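PDB 1MQV: cytochrome C', which carries a covalently bound high-spin heme c in a four-helix bundle and has electron transfer activity, though its exact function is not known. Local coordinates for residues Leu12-Glu17 and Ala45-Lys50; Lys39-Ile44 and Ala87-Ala92. The protein carries 3 engineered substitutions. One frame throughout, in Å; residues are numbered along the deposited sequence.

Contact 1 of 2, residues Leu12-Glu17 and Ala45-Lys50. With HEC (heme c), chain C.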
loop_
_atom_site.group_PDB
_atom_site.type_symbol
_atom_site.label_atom_id
_atom_site.label_comp_id
_atom_site.label_asym_id
_atom_site.label_seq_id
_atom_site.Cartn_x
_atom_site.Cartn_y
_atom_site.Cartn_z
ATOM N N LEU A 12 6.076 -4.121 2.088
ATOM C CA LEU A 12 5.563 -2.783 2.409
ATOM C C LEU A 12 6.637 -1.744 2.144
ATOM O O LEU A 12 6.331 -0.610 1.793
ATOM C CB LEU A 12 5.062 -2.705 3.863
ATOM C CG LEU A 12 3.822 -3.555 4.104
ATOM C CD1 LEU A 12 3.747 -3.975 5.571
ATOM C CD2 LEU A 12 2.542 -2.683 3.715
ATOM N N LYS A 13 7.910 -2.119 2.299
ATOM C CA LYS A 13 8.985 -1.178 1.996
ATOM C C LYS A 13 8.928 -0.882 0.498
ATOM O O LYS A 13 9.078 0.287 0.082
ATOM C CB LYS A 13 10.353 -1.774 2.394
ATOM C CG LYS A 13 11.538 -0.901 2.040
ATOM C CD LYS A 13 12.809 -1.455 2.709
ATOM C CE LYS A 13 14.072 -0.815 2.144
ATOM N NZ LYS A 13 14.002 0.665 2.121
ATOM N N GLN A 14 8.713 -1.918 -0.316
ATOM C CA GLN A 14 8.590 -1.732 -1.774
ATOM C C GLN A 14 7.392 -0.817 -2.060
ATOM O O GLN A 14 7.468 0.051 -2.937
ATOM C CB GLN A 14 8.337 -3.058 -2.541
ATOM C CG GLN A 14 9.272 -4.221 -2.264
ATOM C CD GLN A 14 8.716 -5.529 -2.829
ATOM O OE1 GLN A 14 8.903 -6.611 -2.251
ATOM N NE2 GLN A 14 8.024 -5.432 -3.967
ATOM N N MET A 15 6.285 -1.017 -1.340
ATOM C CA MET A 15 5.105 -0.175 -1.588
ATOM C C MET A 15 5.487 1.274 -1.322
ATOM O O MET A 15 5.152 2.169 -2.112
ATOM C CB MET A 15 3.922 -0.591 -0.693
ATOM C CG MET A 15 3.013 -1.657 -1.261
ATOM S SD MET A 15 1.229 -1.211 -1.144
ATOM C CE MET A 15 0.912 -1.844 0.404
ATOM N N GLY A 16 6.200 1.506 -0.213
ATOM C CA GLY A 16 6.651 2.858 0.104
ATOM C C GLY A 16 7.498 3.432 -1.036
ATOM O O GLY A 16 7.281 4.584 -1.473
ATOM N N GLU A 17 8.478 2.654 -1.531
ATOM C CA GLU A 17 9.308 3.123 -2.640
ATOM C C GLU A 17 8.475 3.403 -3.910
ATOM O O GLU A 17 8.781 4.322 -4.658
ATOM C CB GLU A 17 10.365 2.072 -2.947
ATOM C CG GLU A 17 11.269 1.914 -1.746
ATOM C CD GLU A 17 12.114 0.656 -1.774
ATOM O OE1 GLU A 17 11.586 -0.426 -2.131
ATOM O OE2 GLU A 17 13.307 0.750 -1.412
ATOM N N ALA A 45 -0.813 -2.495 -6.362
ATOM C CA ALA A 45 -1.907 -3.475 -6.472
ATOM C C ALA A 45 -1.433 -4.896 -6.195
ATOM O O ALA A 45 -2.088 -5.633 -5.468
ATOM C CB ALA A 45 -2.584 -3.417 -7.859
ATOM N N ASP A 46 -0.314 -5.287 -6.794
ATOM C CA ASP A 46 0.231 -6.623 -6.560
ATOM C C ASP A 46 0.630 -6.856 -5.085
ATOM O O ASP A 46 0.378 -7.945 -4.538
ATOM C CB ASP A 46 1.449 -6.865 -7.467
ATOM C CG ASP A 46 1.070 -6.952 -8.943
ATOM O OD1 ASP A 46 -0.105 -7.263 -9.240
ATOM O OD2 ASP A 46 1.948 -6.720 -9.805
ATOM N N ASP A 47 1.259 -5.865 -4.454
ATOM C CA ASP A 47 1.683 -5.996 -3.046
ATOM C C ASP A 47 0.468 -6.149 -2.167
ATOM O O ASP A 47 0.458 -6.952 -1.236
ATOM C CB ASP A 47 2.494 -4.783 -2.582
ATOM C CG ASP A 47 3.814 -4.632 -3.328
ATOM O OD1 ASP A 47 4.280 -5.615 -3.940
ATOM O OD2 ASP A 47 4.380 -3.528 -3.295
ATOM N N SER A 48 -0.594 -5.409 -2.488
ATOM C CA SER A 48 -1.811 -5.479 -1.688
ATOM C C SER A 48 -2.538 -6.826 -1.827
ATOM O O SER A 48 -3.383 -7.171 -0.983
ATOM C CB SER A 48 -2.748 -4.307 -2.090
ATOM O OG SER A 48 -2.122 -3.063 -1.794
ATOM N N LYS A 49 -2.238 -7.576 -2.885
ATOM C CA LYS A 49 -2.879 -8.872 -3.058
ATOM C C LYS A 49 -2.061 -9.954 -2.346
ATOM O O LYS A 49 -2.565 -11.025 -2.030
ATOM C CB LYS A 49 -3.032 -9.193 -4.526
ATOM C CG LYS A 49 -4.095 -8.380 -5.197
ATOM C CD LYS A 49 -3.990 -8.529 -6.720
ATOM C CE LYS A 49 -5.292 -8.093 -7.368
ATOM N NZ LYS A 49 -5.079 -8.094 -8.850
ATOM N N LYS A 50 -0.811 -9.640 -2.064
ATOM C CA LYS A 50 0.064 -10.586 -1.383
ATOM C C LYS A 50 -0.000 -10.432 0.124
ATOM O O LYS A 50 0.041 -11.427 0.847
ATOM C CB LYS A 50 1.511 -10.372 -1.836
ATOM C CG LYS A 50 1.778 -10.775 -3.276
ATOM C CD LYS A 50 3.249 -10.539 -3.603
ATOM C CE LYS A 50 3.485 -10.683 -5.108
ATOM N NZ LYS A 50 4.873 -10.335 -5.538
HETATM FE FE HEC C . 1.696 0.279 5.304
HETATM C CHA HEC C . 4.246 -0.765 7.238
HETATM C CHB HEC C . 3.911 1.972 3.323
HETATM C CHC HEC C . -0.692 0.703 2.943
HETATM C CHD HEC C . -0.544 -1.823 7.055
HETATM N NA HEC C . 3.731 0.564 5.294
HETATM C C1A HEC C . 4.590 0.024 6.202
HETATM C C2A HEC C . 5.906 0.438 5.887
HETATM C C3A HEC C . 5.855 1.269 4.762
HETATM C C4A HEC C . 4.451 1.313 4.414
HETATM C CMA HEC C . 6.880 2.033 3.985
HETATM C CAA HEC C . 7.151 0.110 6.701
HETATM C CBA HEC C . 7.751 -1.185 6.200
HETATM C CGA HEC C . 9.114 -1.461 6.849
HETATM O O1A HEC C . 10.124 -1.207 6.186
HETATM O O2A HEC C . 9.148 -1.920 8.007
HETATM N NB HEC C . 1.626 1.153 3.569
HETATM C C1B HEC C . 2.581 1.926 2.930
HETATM C C2B HEC C . 2.063 2.635 1.740
HETATM C C3B HEC C . 0.773 2.287 1.639
HETATM C C4B HEC C . 0.507 1.334 2.756
HETATM C CMB HEC C . 2.911 3.613 0.871
HETATM C CAB HEC C . -0.218 2.728 0.657
HETATM C CBB HEC C . 0.004 2.714 -0.728
HETATM N NC HEC C . -0.160 -0.467 5.024
HETATM C C1C HEC C . -1.040 -0.160 3.987
HETATM C C2C HEC C . -2.313 -0.735 4.190
HETATM C C3C HEC C . -2.329 -1.444 5.363
HETATM C C4C HEC C . -0.937 -1.245 5.871
HETATM C CMC HEC C . -3.583 -0.436 3.322
HETATM C CAC HEC C . -3.367 -2.157 6.095
HETATM C CBC HEC C . -4.527 -2.656 5.340
HETATM N ND HEC C . 1.769 -1.038 6.850
HETATM C C1D HEC C . 0.796 -1.719 7.536
HETATM C C2D HEC C . 1.331 -2.375 8.747
HETATM C C3D HEC C . 2.666 -2.051 8.768
HETATM C C4D HEC C . 2.956 -1.243 7.585
HETATM C CMD HEC C . 0.508 -3.418 9.561
HETATM C CAD HEC C . 3.703 -2.604 9.857
HETATM C CBD HEC C . 4.313 -3.876 9.192
HETATM C CGD HEC C . 5.167 -4.632 10.207
HETATM O O1D HEC C . 5.928 -3.931 10.889
HETATM O O2D HEC C . 5.057 -5.870 10.311
HETATM O O HOH W 1 6.345 -3.000 -4.794
#

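Contact 2 of 2, residues Lys39-Ile44 and Ala87-Ala92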
loop_
_atom_site.group_PDB
_atom_site.type_symbol
_atom_site.label_atom_id
_atom_site.label_comp_id
_atom_site.label_asym_id
_atom_site.label_seq_id
_atom_site.Cartn_x
_atom_site.Cartn_y
_atom_site.Cartn_z
ATOM N N LYS A 39 3.773 1.670 -13.500
ATOM C CA LYS A 39 4.622 0.689 -12.796
ATOM C C LYS A 39 4.365 0.731 -11.269
ATOM O O LYS A 39 4.227 -0.317 -10.611
ATOM C CB LYS A 39 6.078 0.979 -13.126
ATOM C CG LYS A 39 7.131 0.122 -12.417
ATOM C CD LYS A 39 8.500 0.521 -12.897
ATOM C CE LYS A 39 9.605 -0.200 -12.128
ATOM N NZ LYS A 39 9.656 -1.641 -12.446
ATOM N N SER A 40 4.295 1.943 -10.711
ATOM C CA SER A 40 4.033 2.129 -9.286
ATOM C C SER A 40 2.657 1.646 -8.915
ATOM O O SER A 40 2.499 1.009 -7.899
ATOM C CB SER A 40 4.146 3.619 -8.865
ATOM O OG SER A 40 5.492 4.067 -8.973
ATOM N N LEU A 41 1.637 1.956 -9.722
ATOM C CA LEU A 41 0.310 1.515 -9.353
ATOM C C LEU A 41 0.208 -0.016 -9.411
ATOM O O LEU A 41 -0.468 -0.643 -8.596
ATOM C CB LEU A 41 -0.713 2.155 -10.300
ATOM C CG LEU A 41 -0.820 3.662 -10.103
ATOM C CD1 LEU A 41 -1.723 4.259 -11.206
ATOM C CD2 LEU A 41 -1.478 3.924 -8.745
ATOM N N ALA A 42 0.885 -0.617 -10.374
ATOM C CA ALA A 42 0.822 -2.062 -10.536
ATOM C C ALA A 42 1.486 -2.707 -9.314
ATOM O O ALA A 42 0.985 -3.695 -8.778
ATOM C CB ALA A 42 1.533 -2.477 -11.830
ATOM N N ALA A 43 2.584 -2.120 -8.847
ATOM C CA ALA A 43 3.285 -2.684 -7.670
ATOM C C ALA A 43 2.412 -2.592 -6.446
ATOM O O ALA A 43 2.296 -3.557 -5.675
ATOM C CB ALA A 43 4.547 -1.953 -7.404
ATOM N N ILE A 44 1.791 -1.427 -6.257
ATOM C CA ILE A 44 0.891 -1.233 -5.118
ATOM C C ILE A 44 -0.217 -2.286 -5.187
ATOM O O ILE A 44 -0.515 -2.938 -4.176
ATOM C CB ILE A 44 0.311 0.231 -5.117
ATOM C CG1 ILE A 44 1.412 1.223 -4.764
ATOM C CG2 ILE A 44 -0.859 0.356 -4.113
ATOM C CD1 ILE A 44 1.026 2.703 -5.066
ATOM N N ALA A 87 -7.868 -2.677 -5.256
ATOM C CA ALA A 87 -8.864 -2.238 -6.237
ATOM C C ALA A 87 -8.704 -0.752 -6.619
ATOM O O ALA A 87 -8.982 -0.377 -7.755
ATOM C CB ALA A 87 -10.243 -2.490 -5.695
ATOM N N ALA A 88 -8.275 0.090 -5.689
ATOM C CA ALA A 88 -8.057 1.508 -6.003
ATOM C C ALA A 88 -6.882 1.668 -6.972
ATOM O O ALA A 88 -6.965 2.423 -7.961
ATOM C CB ALA A 88 -7.807 2.311 -4.691
ATOM N N ALA A 89 -5.774 0.958 -6.716
ATOM C CA ALA A 89 -4.646 1.091 -7.587
ATOM C C ALA A 89 -4.952 0.516 -8.940
ATOM O O ALA A 89 -4.489 1.043 -9.963
ATOM C CB ALA A 89 -3.356 0.393 -6.980
ATOM N N THR A 90 -5.715 -0.572 -8.960
ATOM C CA THR A 90 -6.075 -1.162 -10.229
ATOM C C THR A 90 -6.979 -0.233 -11.023
ATOM O O THR A 90 -6.833 -0.108 -12.247
ATOM C CB THR A 90 -6.747 -2.532 -10.010
ATOM O OG1 THR A 90 -5.768 -3.406 -9.426
ATOM C CG2 THR A 90 -7.217 -3.120 -11.330
ATOM N N ALA A 91 -7.908 0.425 -10.355
ATOM C CA ALA A 91 -8.788 1.354 -11.084
ATOM C C ALA A 91 -7.966 2.572 -11.563
ATOM O O ALA A 91 -8.181 3.107 -12.651
ATOM C CB ALA A 91 -9.949 1.779 -10.185
ATOM N N ALA A 92 -6.998 2.994 -10.767
ATOM C CA ALA A 92 -6.167 4.134 -11.137
ATOM C C ALA A 92 -5.292 3.871 -12.377
ATOM O O ALA A 92 -4.901 4.818 -13.057
ATOM C CB ALA A 92 -5.284 4.588 -9.903
#

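Contact 1 of 2, residues Leu12-Glu17 and Ala45-Lys50
Beside the distal side of the heme in this four-helix bundle, helix 4-27 packs on helix 34-50: Met15 and Gln14 meet Asp47 and Ser48. The two short segments run antiparallel, their axes 9.8 Å apart. The side chains of Met15 and Asp47 pass alongside one another, pointing in opposite senses: CG of Met15 lies 3.1 Å from OD2 of Asp47 and also packs on the aspartate CB. A kinked thioether (chi2 -131°, away from a staggered value) then carries SD toward Ser48 and CE toward the heme. SD of Met15 is 3.9 Å from OG of Ser48, a packing contact; that hydroxyl is hydrogen-bonded to Ile44 O. CE of Met15 comes over the distal face of the porphyrin, 3.9 Å from its methine carbon CHC. Cytochromes c' have no sixth heme ligand, and here Leu12 occupies the side of the iron across from the axial His117: its CG stands beside the backbone N (chi1 -67°), which brings CD2 of Leu12 to 3.5 Å from the iron FE. At the outer edge, the amide of Gln14 and the carboxylate of Asp47 are turned 89° apart and joined through one water, which accepts from NE2 of Gln14 at 3.1 Å and donates to OD2 of Asp47 at 2.5 Å. With an alanine in place of Met15, the heme face and Ser48 would probably lose the thioether between them, opening a gap beside Leu51 and Leu85, which Met15 also touches.

Contact 2 of 2, residues Lys39-Ile44 and Ala87-Ala92
Leu41 and Ile44 of helix 34-50 meet two alanines of helix 75-95, Ala89 and Ala92, in a contact of apolar side chains that also press on backbone carbonyls. The methyl of Ala89 sits against the opposing backbone, its CB 3.5 Å from O of Leu41, and also meets the branch methyl of Ile44, with CG2 of Ile44 3.8 Å from CB of Ala89. With CG1 of Ile44 beside its own backbone N (chi1 -70°), CG2 is the branch turned to Ala89. One turn along, Leu41 reaches over Ala92: its CD1 is 3.8 Å from CB of Ala92 and 3.7 Å from O of Ala92, and its CD2 also approaches the alanine methyl. No hydrogen bond crosses between the segments. The small alanine side chains are consistent with the close approach, 8.3 Å between the short axes, and the CA atoms of Leu41 and Ala89 are only 5.3 Å apart. The segments run antiparallel at 154°, as neighbouring helices of an up-and-down four-helix bundle do. Behind the first shell, Ser40 OG is hydrogen-bonded to Ala18 O, tying helix 34-50 to helix 4-27, and Gln93 also touches Leu41. The side chain of Ile44, about 4 Å from the heme, further packs on Met15 of helix 4-27 and Leu85 of helix 75-95, whereas Ala92 touches Val109 and Ala88 touches Asn112, both on helix 99-120.

How the contacts relate
From the N terminus, helix 4-27 supplies 12-17, the first half of contact 1. The chain then turns back into helix 34-50, where 39-44 enters contact 2 before 45-50 closes contact 1 over 27 intervening residues. Contact 2 closes later, across 42 residues, when helix 75-95 brings in 87-92. The two closures therefore cross rather than nest, and helix 34-50 belongs to both. Their centres lie about 10 Å apart, with direct packing at the join: CB of Ala45 is 3.5 Å from OG1 of Thr90. Together they link helices 4-27, 34-50 and 75-95 in sequence, contact 1 on the heme's distal side, contact 2 farther from the chain's centre but with Ile44 still near the heme.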